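Local coordinates for Lmo2470 protein (Listeria monocytogenes EGD-e, PDB 5HL3) that is an internalin with leucine-rich repeats and bound calcium that interacts with afadin and facilitates basement membrane crossing, at residues A[117-122]-A[143-148]; A[139-144]-A[165-170]; A[220-225]-A[244-249]. All coordinates share one frame; numbering follows the deposited sequence.

Contact 1: residues A[117-122]-A[143-148]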
loop_
_atom_site.group_PDB
_atom_site.type_symbol
_atom_site.label_atom_id
_atom_site.label_comp_id
_atom_site.label_asym_id
_atom_site.label_seq_id
_atom_site.Cartn_x
_atom_site.Cartn_y
_atom_site.Cartn_z
ATOM N N PRO A 117 8.459 -5.564 16.882
ATOM C CA PRO A 117 9.779 -5.541 17.491
ATOM C C PRO A 117 10.907 -5.658 16.486
ATOM O O PRO A 117 10.717 -6.186 15.398
ATOM C CB PRO A 117 9.783 -6.810 18.379
ATOM C CG PRO A 117 8.410 -7.136 18.602
ATOM C CD PRO A 117 7.648 -6.666 17.421
ATOM N N ASN A 118 12.094 -5.198 16.884
ATOM C CA ASN A 118 13.289 -5.422 16.087
ATOM C C ASN A 118 13.778 -6.846 16.449
ATOM O O ASN A 118 14.773 -7.019 17.147
ATOM C CB ASN A 118 14.301 -4.332 16.415
ATOM C CG ASN A 118 15.571 -4.447 15.606
ATOM O OD1 ASN A 118 15.590 -5.036 14.523
ATOM N ND2 ASN A 118 16.663 -3.924 16.167
ATOM N N TYR A 119 13.085 -7.842 15.921
ATOM C CA TYR A 119 13.317 -9.235 16.319
ATOM C C TYR A 119 14.767 -9.637 16.147
ATOM O O TYR A 119 15.359 -9.421 15.075
ATOM C CB TYR A 119 12.460 -10.190 15.480
ATOM C CG TYR A 119 10.978 -10.137 15.787
ATOM C CD1 TYR A 119 10.485 -10.569 17.018
ATOM C CD2 TYR A 119 10.077 -9.692 14.854
ATOM C CE1 TYR A 119 9.128 -10.541 17.310
ATOM C CE2 TYR A 119 8.717 -9.679 15.118
ATOM C CZ TYR A 119 8.263 -10.077 16.350
ATOM O OH TYR A 119 6.906 -10.024 16.605
ATOM N N GLN A 120 15.300 -10.302 17.179
ATOM C CA GLN A 120 16.647 -10.819 17.144
ATOM C C GLN A 120 16.748 -12.335 17.126
ATOM O O GLN A 120 17.804 -12.868 16.747
ATOM C CB GLN A 120 17.453 -10.291 18.345
ATOM C CG GLN A 120 17.541 -8.760 18.392
ATOM C CD GLN A 120 18.286 -8.209 17.205
ATOM O OE1 GLN A 120 19.424 -8.633 16.931
ATOM N NE2 GLN A 120 17.689 -7.268 16.502
ATOM N N ASN A 121 15.684 -13.036 17.525
ATOM C CA ASN A 121 15.760 -14.490 17.679
ATOM C C ASN A 121 15.157 -15.279 16.516
ATOM O O ASN A 121 15.058 -16.502 16.593
ATOM C CB ASN A 121 15.116 -14.926 19.001
ATOM C CG ASN A 121 15.860 -14.400 20.197
ATOM O OD1 ASN A 121 17.081 -14.526 20.274
ATOM N ND2 ASN A 121 15.133 -13.840 21.139
ATOM N N TYR A 122 14.807 -14.593 15.431
ATOM C CA TYR A 122 14.245 -15.233 14.232
ATOM C C TYR A 122 15.094 -14.871 13.019
ATOM O O TYR A 122 14.604 -14.242 12.079
ATOM C CB TYR A 122 12.778 -14.809 14.013
ATOM C CG TYR A 122 11.921 -14.942 15.254
ATOM C CD1 TYR A 122 11.877 -16.143 15.984
ATOM C CD2 TYR A 122 11.113 -13.894 15.698
ATOM C CE1 TYR A 122 11.114 -16.265 17.121
ATOM C CE2 TYR A 122 10.327 -14.024 16.844
ATOM C CZ TYR A 122 10.333 -15.217 17.555
ATOM O OH TYR A 122 9.572 -15.388 18.706
ATOM N N THR A 143 17.631 -5.119 12.368
ATOM C CA THR A 143 19.045 -5.517 12.454
ATOM C C THR A 143 19.229 -7.001 12.618
ATOM O O THR A 143 20.362 -7.449 12.580
ATOM C CB THR A 143 19.760 -4.818 13.636
ATOM O OG1 THR A 143 19.049 -5.113 14.841
ATOM C CG2 THR A 143 19.871 -3.309 13.441
ATOM N N GLY A 144 18.150 -7.766 12.814
ATOM C CA GLY A 144 18.269 -9.219 13.110
ATOM C C GLY A 144 17.622 -10.173 12.119
ATOM O O GLY A 144 17.516 -11.388 12.398
HETATM N N MSE A 145 17.192 -9.667 10.967
HETATM C CA MSE A 145 16.484 -10.506 9.980
HETATM C C MSE A 145 17.096 -10.305 8.627
HETATM O O MSE A 145 16.482 -9.762 7.703
HETATM C CB MSE A 145 15.004 -10.187 10.000
HETATM C CG MSE A 145 14.348 -10.640 11.315
HETATM SE SE MSE A 145 12.410 -10.385 11.410
HETATM C CE MSE A 145 12.391 -8.440 11.435
ATOM N N PRO A 146 18.300 -10.834 8.453
ATOM C CA PRO A 146 19.034 -10.593 7.214
ATOM C C PRO A 146 18.422 -11.234 5.978
ATOM O O PRO A 146 18.760 -10.828 4.848
ATOM C CB PRO A 146 20.405 -11.181 7.507
ATOM C CG PRO A 146 20.174 -12.245 8.518
ATOM C CD PRO A 146 19.082 -11.654 9.398
ATOM N N ALA A 147 17.544 -12.218 6.163
ATOM C CA ALA A 147 16.973 -12.952 5.052
ATOM C C ALA A 147 15.551 -12.487 4.718
ATOM O O ALA A 147 14.861 -13.114 3.918
ATOM C CB ALA A 147 17.028 -14.430 5.336
ATOM N N LEU A 148 15.103 -11.376 5.302
ATOM C CA LEU A 148 13.738 -10.912 5.056
ATOM C C LEU A 148 13.502 -10.608 3.568
ATOM O O LEU A 148 14.301 -9.908 2.950
ATOM C CB LEU A 148 13.422 -9.668 5.897
ATOM C CG LEU A 148 11.941 -9.306 6.036
ATOM C CD1 LEU A 148 11.237 -10.329 6.904
ATOM C CD2 LEU A 148 11.800 -7.924 6.645
HETATM O O HOH W 1 15.308 -7.432 13.220
HETATM O O HOH W 2 15.493 -12.132 14.267
HETATM O O HOH W 3 19.204 -12.367 14.455
HETATM O O HOH W 4 21.556 -7.994 15.199
#
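Thr-143 OG1 is gripped by two side-chain amides. Asn-118 ND2 donates to Thr-143 OG1 at 3.0 Å, and Gln-120 NE2 donates to Thr-143 OG1 at the same 3.0 Å. The hydroxyl lies somewhat tilted from both amide planes. The Asn-118 amide also works with its oxygen: Thr-143 N meets Asn-118 OD1 at 3.0 Å, in the carbonyl plane and on a lone pair. One amide thus holds the backbone N and the side-chain oxygen of one residue. Asn-118 CG is anti to its own backbone N (chi1 -178°), which carries the amide across to Thr-143. The Gln-120 chain bends at chi2 (-64°). This turns NE2 back, and Gln-120 NE2 also donates to Asn-118 O at 3.0 Å, above the carbonyl plane.

Gly-144 passes close to the other backbone, with Gly-144 CA 3.5 Å from Tyr-119 O. A water joins Gly-144 N, Asn-118 OD1 and Tyr-119 O. Deeper in, selenomethionine Met-145 has SE 4.1 Å from Tyr-119 CB. SE also stands obliquely beside the Tyr-119 ring, a Met-aromatic contact 5.5 Å from the ring centroid.

Tyr-119 OH and Tyr-122 OH bond to Phe-89 O and Pro-90 O of the preceding loop. Both segments lie in loops that lead into neighbouring strands, 127-129 and 150-152, of the parallel leucine-rich-repeat sheet. Met-145 reaches in to Ile-128 on the first of them.

Contact 2: residues A[139-144]-A[165-170]. With CA (calcium ion), chain F.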
loop_
_atom_site.group_PDB
_atom_site.type_symbol
_atom_site.label_atom_id
_atom_site.label_comp_id
_atom_site.label_asym_id
_atom_site.label_seq_id
_atom_site.Cartn_x
_atom_site.Cartn_y
_atom_site.Cartn_z
ATOM N N ILE A 139 8.144 1.366 12.339
ATOM C CA ILE A 139 8.734 0.154 11.792
ATOM C C ILE A 139 10.227 0.244 12.116
ATOM O O ILE A 139 10.869 1.235 11.754
ATOM C CB ILE A 139 8.591 0.062 10.246
ATOM C CG1 ILE A 139 7.112 0.148 9.829
ATOM C CG2 ILE A 139 9.241 -1.233 9.697
ATOM C CD1 ILE A 139 6.922 0.305 8.333
ATOM N N PRO A 140 10.799 -0.768 12.795
ATOM C CA PRO A 140 12.245 -0.697 13.099
ATOM C C PRO A 140 13.123 -0.799 11.862
ATOM O O PRO A 140 12.724 -1.413 10.847
ATOM C CB PRO A 140 12.494 -1.921 13.999
ATOM C CG PRO A 140 11.317 -2.751 13.916
ATOM C CD PRO A 140 10.171 -1.996 13.327
ATOM N N ASP A 141 14.328 -0.208 11.937
ATOM C CA ASP A 141 15.341 -0.435 10.914
ATOM C C ASP A 141 15.972 -1.794 11.318
ATOM O O ASP A 141 16.957 -1.847 12.023
ATOM C CB ASP A 141 16.349 0.709 10.893
ATOM C CG ASP A 141 17.338 0.611 9.750
ATOM O OD1 ASP A 141 17.116 -0.171 8.805
ATOM O OD2 ASP A 141 18.371 1.326 9.824
ATOM N N PHE A 142 15.347 -2.866 10.848
ATOM C CA PHE A 142 15.660 -4.223 11.310
ATOM C C PHE A 142 17.138 -4.528 11.291
ATOM O O PHE A 142 17.803 -4.287 10.288
ATOM C CB PHE A 142 14.990 -5.276 10.432
ATOM C CG PHE A 142 13.524 -5.036 10.192
ATOM C CD1 PHE A 142 12.569 -5.274 11.191
ATOM C CD2 PHE A 142 13.090 -4.583 8.941
ATOM C CE1 PHE A 142 11.237 -5.034 10.929
ATOM C CE2 PHE A 142 11.765 -4.380 8.674
ATOM C CZ PHE A 142 10.850 -4.605 9.667
ATOM N N THR A 143 17.631 -5.119 12.368
ATOM C CA THR A 143 19.045 -5.517 12.454
ATOM C C THR A 143 19.229 -7.001 12.618
ATOM O O THR A 143 20.362 -7.449 12.580
ATOM C CB THR A 143 19.760 -4.818 13.636
ATOM O OG1 THR A 143 19.049 -5.113 14.841
ATOM C CG2 THR A 143 19.871 -3.309 13.441
ATOM N N GLY A 144 18.150 -7.766 12.814
ATOM C CA GLY A 144 18.269 -9.219 13.110
ATOM C C GLY A 144 17.622 -10.173 12.119
ATOM O O GLY A 144 17.516 -11.388 12.398
ATOM N N ASN A 165 14.678 4.139 6.006
ATOM C CA ASN A 165 15.330 3.803 4.761
ATOM C C ASN A 165 16.160 2.561 5.064
ATOM O O ASN A 165 17.353 2.614 5.342
ATOM C CB ASN A 165 16.166 5.004 4.298
ATOM C CG ASN A 165 16.553 4.900 2.848
ATOM O OD1 ASN A 165 16.761 3.823 2.326
ATOM N ND2 ASN A 165 16.633 6.030 2.181
ATOM N N PHE A 166 15.480 1.416 5.005
ATOM C CA PHE A 166 16.021 0.141 5.554
ATOM C C PHE A 166 17.462 -0.168 5.189
ATOM O O PHE A 166 17.787 -0.315 4.021
ATOM C CB PHE A 166 15.168 -1.046 5.117
ATOM C CG PHE A 166 13.725 -0.950 5.507
ATOM C CD1 PHE A 166 13.330 -1.182 6.816
ATOM C CD2 PHE A 166 12.751 -0.680 4.553
ATOM C CE1 PHE A 166 11.991 -1.122 7.185
ATOM C CE2 PHE A 166 11.400 -0.630 4.930
ATOM C CZ PHE A 166 11.030 -0.848 6.242
ATOM N N ASN A 167 18.313 -0.360 6.202
ATOM C CA ASN A 167 19.731 -0.609 5.950
ATOM C C ASN A 167 20.198 -2.042 5.880
ATOM O O ASN A 167 21.216 -2.298 5.285
ATOM C CB ASN A 167 20.565 0.104 7.030
ATOM C CG ASN A 167 20.593 1.602 6.829
ATOM O OD1 ASN A 167 21.227 2.069 5.908
ATOM N ND2 ASN A 167 19.843 2.355 7.638
ATOM N N ASN A 168 19.460 -2.965 6.478
ATOM C CA ASN A 168 20.010 -4.315 6.726
ATOM C C ASN A 168 19.125 -5.462 6.274
ATOM O O ASN A 168 19.210 -6.574 6.832
ATOM C CB ASN A 168 20.313 -4.462 8.222
ATOM C CG ASN A 168 20.963 -3.227 8.822
ATOM O OD1 ASN A 168 22.072 -2.849 8.437
ATOM N ND2 ASN A 168 20.284 -2.603 9.767
ATOM N N ILE A 169 18.263 -5.217 5.296
ATOM C CA ILE A 169 17.411 -6.264 4.701
ATOM C C ILE A 169 17.641 -6.308 3.183
ATOM O O ILE A 169 16.740 -6.039 2.373
ATOM C CB ILE A 169 15.922 -6.123 5.088
ATOM C CG1 ILE A 169 15.372 -4.723 4.790
ATOM C CG2 ILE A 169 15.736 -6.469 6.579
ATOM C CD1 ILE A 169 13.876 -4.602 4.934
ATOM N N PRO A 170 18.875 -6.686 2.772
ATOM C CA PRO A 170 19.255 -6.606 1.366
ATOM C C PRO A 170 18.506 -7.500 0.417
ATOM O O PRO A 170 18.529 -7.247 -0.796
ATOM C CB PRO A 170 20.716 -7.038 1.382
ATOM C CG PRO A 170 20.868 -7.889 2.597
ATOM C CD PRO A 170 19.971 -7.223 3.610
HETATM CA CA CA F . 21.891 3.206 3.948
HETATM O O HOH W 5 16.992 -2.814 7.968
HETATM O O HOH W 6 20.833 0.081 10.829
HETATM O O HOH W 7 18.113 -7.322 9.511
HETATM O O HOH W 8 19.570 3.928 4.218
HETATM O O HOH W 9 22.810 4.919 5.421
HETATM O O HOH W 10 23.850 1.945 4.805
#
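Two hydrogen bonds join Asp-141 to Asn-167. Asn-167 N donates to Asp-141 OD1 at 2.9 Å, and Asn-167 ND2 donates to Asp-141 OD2 at 2.8 Å. Both bonds are nearly straight. The first uses the syn lone pair of OD1; the second meets OD2 on its syn side, 24° out of the carboxylate plane. Asp-141 CG is anti to its backbone N (chi1 -174°), which extends the carboxylate to the next loop. The carboxylate and amide planes stand 52° apart. A third bond runs from Asn-168 ND2 to Phe-142 O at 3.0 Å, from above the carbonyl plane. Waters add to these polar links: one joins Asp-141 OD1, Phe-142 O and Asn-168 N, and another joins Asp-141 OD2 with Asn-168 ND2.

The other end of the Asn-167 amide binds metal. Asn-167 OD1 binds the calcium ion at 2.4 Å, together with three waters, Gln-189 and Asn-190. Asp-141 is therefore a second-shell residue that fixes the rotation of the Asn-167 amide. The calcium would polarise this amide and probably strengthen its N-H donor.

Apolar packing lies behind. The Phe-142 and Phe-166 side chains run side by side. Their rings are near parallel but slid apart, so they barely overlap; Phe-142 CE2 and Phe-166 CE1 meet at 3.6 Å. Ile-139 CG2 sits at the edge of the Phe-166 ring, 3.7 Å from CE1. Ile-169 CG2 packs 4.0 Å from Phe-142 CD2.

The segments are successive loops of the leucine-rich repeats, leading to the adjacent parallel strands 150-152 and 174-176. Phe-142 also touches Leu-116 in the loop before.

Contact 3: residues A[220-225]-A[244-249]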
loop_
_atom_site.group_PDB
_atom_site.type_symbol
_atom_site.label_atom_id
_atom_site.label_comp_id
_atom_site.label_asym_id
_atom_site.label_seq_id
_atom_site.Cartn_x
_atom_site.Cartn_y
_atom_site.Cartn_z
ATOM N N ASN A 220 2.965 0.754 -7.689
ATOM C CA ASN A 220 1.546 1.131 -7.661
ATOM C C ASN A 220 1.379 2.409 -6.853
ATOM O O ASN A 220 1.588 2.408 -5.655
ATOM C CB ASN A 220 0.703 -0.013 -7.065
ATOM C CG ASN A 220 -0.773 0.244 -7.201
ATOM O OD1 ASN A 220 -1.191 1.366 -7.487
ATOM N ND2 ASN A 220 -1.570 -0.764 -6.978
ATOM N N LEU A 221 1.025 3.502 -7.542
ATOM C CA LEU A 221 0.785 4.804 -6.919
ATOM C C LEU A 221 -0.656 5.249 -7.052
ATOM O O LEU A 221 -0.960 6.435 -6.918
ATOM C CB LEU A 221 1.733 5.873 -7.499
ATOM C CG LEU A 221 3.236 5.592 -7.460
ATOM C CD1 LEU A 221 4.042 6.692 -8.096
ATOM C CD2 LEU A 221 3.758 5.296 -6.095
ATOM N N ARG A 222 -1.563 4.310 -7.314
ATOM C CA ARG A 222 -2.974 4.653 -7.495
ATOM C C ARG A 222 -3.518 5.349 -6.251
ATOM O O ARG A 222 -3.149 5.019 -5.130
ATOM C CB ARG A 222 -3.770 3.374 -7.769
ATOM C CG ARG A 222 -5.258 3.531 -8.000
ATOM C CD ARG A 222 -5.832 2.201 -8.498
ATOM N NE ARG A 222 -7.173 2.329 -9.088
ATOM C CZ ARG A 222 -8.297 2.129 -8.413
ATOM N NH1 ARG A 222 -8.225 1.821 -7.129
ATOM N NH2 ARG A 222 -9.485 2.241 -9.006
ATOM N N HIS A 223 -4.405 6.315 -6.448
ATOM C CA HIS A 223 -5.057 6.981 -5.333
ATOM C C HIS A 223 -4.075 7.645 -4.368
ATOM O O HIS A 223 -4.114 7.408 -3.166
ATOM C CB HIS A 223 -6.022 6.025 -4.592
ATOM C CG HIS A 223 -7.420 6.018 -5.144
ATOM N ND1 HIS A 223 -8.207 7.152 -5.182
ATOM C CD2 HIS A 223 -8.187 5.014 -5.638
ATOM C CE1 HIS A 223 -9.389 6.851 -5.686
ATOM N NE2 HIS A 223 -9.402 5.565 -5.977
ATOM N N ASN A 224 -3.207 8.500 -4.896
ATOM C CA ASN A 224 -2.338 9.342 -4.070
ATOM C C ASN A 224 -2.721 10.795 -4.383
ATOM O O ASN A 224 -3.839 11.056 -4.858
ATOM C CB ASN A 224 -0.876 8.972 -4.317
ATOM C CG ASN A 224 -0.442 7.833 -3.429
ATOM O OD1 ASN A 224 -0.116 8.052 -2.282
ATOM N ND2 ASN A 224 -0.505 6.638 -3.924
ATOM N N ASN A 225 -1.821 11.722 -4.069
ATOM C CA ASN A 225 -2.059 13.151 -4.294
ATOM C C ASN A 225 -1.047 13.715 -5.302
ATOM O O ASN A 225 -0.625 14.873 -5.201
ATOM C CB ASN A 225 -1.959 13.920 -2.968
ATOM C CG ASN A 225 -3.106 13.624 -2.033
ATOM O OD1 ASN A 225 -4.229 13.391 -2.443
ATOM N ND2 ASN A 225 -2.809 13.642 -0.730
ATOM N N LEU A 244 -0.807 4.958 -12.047
ATOM C CA LEU A 244 -1.016 6.357 -11.647
ATOM C C LEU A 244 -2.506 6.673 -11.616
ATOM O O LEU A 244 -2.887 7.858 -11.555
ATOM C CB LEU A 244 -0.291 7.309 -12.613
ATOM C CG LEU A 244 1.213 7.085 -12.709
ATOM C CD1 LEU A 244 1.874 8.039 -13.712
ATOM C CD2 LEU A 244 1.913 7.190 -11.364
ATOM N N ASP A 245 -3.361 5.676 -11.615
ATOM C CA ASP A 245 -4.809 5.924 -11.684
ATOM C C ASP A 245 -5.265 6.751 -10.491
ATOM O O ASP A 245 -4.743 6.649 -9.388
ATOM C CB ASP A 245 -5.563 4.577 -11.694
ATOM C CG ASP A 245 -6.861 4.604 -12.446
ATOM O OD1 ASP A 245 -6.932 5.286 -13.460
ATOM O OD2 ASP A 245 -7.756 3.806 -12.085
ATOM N N TYR A 246 -6.261 7.601 -10.700
ATOM C CA TYR A 246 -6.837 8.378 -9.601
ATOM C C TYR A 246 -5.809 9.267 -8.875
ATOM O O TYR A 246 -5.744 9.345 -7.648
ATOM C CB TYR A 246 -7.677 7.505 -8.655
ATOM C CG TYR A 246 -8.996 7.081 -9.239
ATOM C CD1 TYR A 246 -10.023 8.016 -9.407
ATOM C CD2 TYR A 246 -9.226 5.777 -9.652
ATOM C CE1 TYR A 246 -11.248 7.664 -9.953
ATOM C CE2 TYR A 246 -10.471 5.419 -10.198
ATOM C CZ TYR A 246 -11.447 6.359 -10.343
ATOM O OH TYR A 246 -12.680 5.999 -10.882
ATOM N N ASN A 247 -5.047 9.993 -9.674
ATOM C CA ASN A 247 -4.196 11.091 -9.194
ATOM C C ASN A 247 -4.636 12.372 -9.907
ATOM O O ASN A 247 -5.750 12.402 -10.460
ATOM C CB ASN A 247 -2.707 10.741 -9.345
ATOM C CG ASN A 247 -2.246 9.782 -8.269
ATOM O OD1 ASN A 247 -1.935 10.192 -7.158
ATOM N ND2 ASN A 247 -2.182 8.501 -8.600
ATOM N N PHE A 248 -3.809 13.413 -9.837
ATOM C CA PHE A 248 -4.186 14.773 -10.295
ATOM C C PHE A 248 -3.156 15.327 -11.235
ATOM O O PHE A 248 -2.875 16.539 -11.240
ATOM C CB PHE A 248 -4.401 15.659 -9.034
ATOM C CG PHE A 248 -5.381 15.038 -8.076
ATOM C CD1 PHE A 248 -6.735 15.280 -8.204
ATOM C CD2 PHE A 248 -4.955 14.102 -7.133
ATOM C CE1 PHE A 248 -7.653 14.639 -7.393
ATOM C CE2 PHE A 248 -5.875 13.448 -6.335
ATOM C CZ PHE A 248 -7.224 13.708 -6.471
ATOM N N LEU A 249 -2.611 14.450 -12.081
ATOM C CA LEU A 249 -1.583 14.865 -13.021
ATOM C C LEU A 249 -2.178 15.495 -14.269
ATOM O O LEU A 249 -3.203 15.042 -14.796
ATOM C CB LEU A 249 -0.758 13.636 -13.447
ATOM C CG LEU A 249 0.025 12.971 -12.309
ATOM C CD1 LEU A 249 0.605 11.647 -12.818
ATOM C CD2 LEU A 249 1.141 13.877 -11.800
HETATM O O HOH W 11 -7.264 9.937 -5.487
#
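His-223 and Tyr-246 lie side by side and point the same way. Their ring planes are only 1° apart but slid, so the rings barely overlap. What sits over the imidazole centre is Tyr-246 CB, a CH-pi contact at 3.5 Å from the His-223 ring centroid. Arg-222 runs along the same row, with its chain extended from CG to NE and its guanidinium plane 89° from the Tyr-246 ring. Tyr-246 CD2 lies over one guanidinium face, and Arg-222 NH2 comes to 3.5 Å of Tyr-246 CE2. The carboxylate of Asp-245 is at the guanidinium edge instead, where Arg-222 NE and Asp-245 OD2 form a long, weak salt bridge of 3.4 Å. Arg-222 and His-223 each have a second conformer, so the contacts of these two side chains describe one of their conformers.

On the inner side, asparagines bond to backbone. The Asn-247 amide reaches the other segment: its ND2 donates to Leu-221 O at 2.9 Å, and also to Leu-244 O at 3.1 Å. Asn-224 ND2 also donates to Leu-221 O, from the opposite face of the carbonyl. Asn-247 OD1 takes the N-H of Leu-226 and a weak bond from Asn-224 N. Asn-224 and Asn-247 fill the asparagine position of the leucine-rich-repeat consensus, whose side chains bond to the backbone at the turn. The backbones are joined by His-223 N to Asp-245 O at 3.0 Å. The Leu-221 and Leu-244 side chains lie side by side, with Leu-221 CD1 3.9 Å from Leu-244 CD2.

The segments lie at and after the ends of neighbouring parallel strands 218-220 and 241-243; strand 248-249 pairs in parallel with 227-228. Asp-245 OD1 accepts from Gln-263 N and Ser-264 N, and Phe-248 packs on Asn-266 of strand 265-274, in the sheet that follows the repeats.

All three contacts join consecutive turns of the repeat array, and each is partly buried. Contacts 1 and 2 have a polar outer side and an apolar inner one. They adjoin, with centres 8 Å apart. They share Thr-143 and Gly-144, so the loop before strand 150-152 is held on both flanks. Both lie in loops that enter the sheet strands and are rich in bridging waters, but only contact 2 includes a bound calcium. Contact 3 is about 28 Å from contact 2 between centres. It lies where the chain leaves the sheet strands, and relies on buried asparagines bonded to backbone carbonyls, beneath a layer of aromatic and charged side chains.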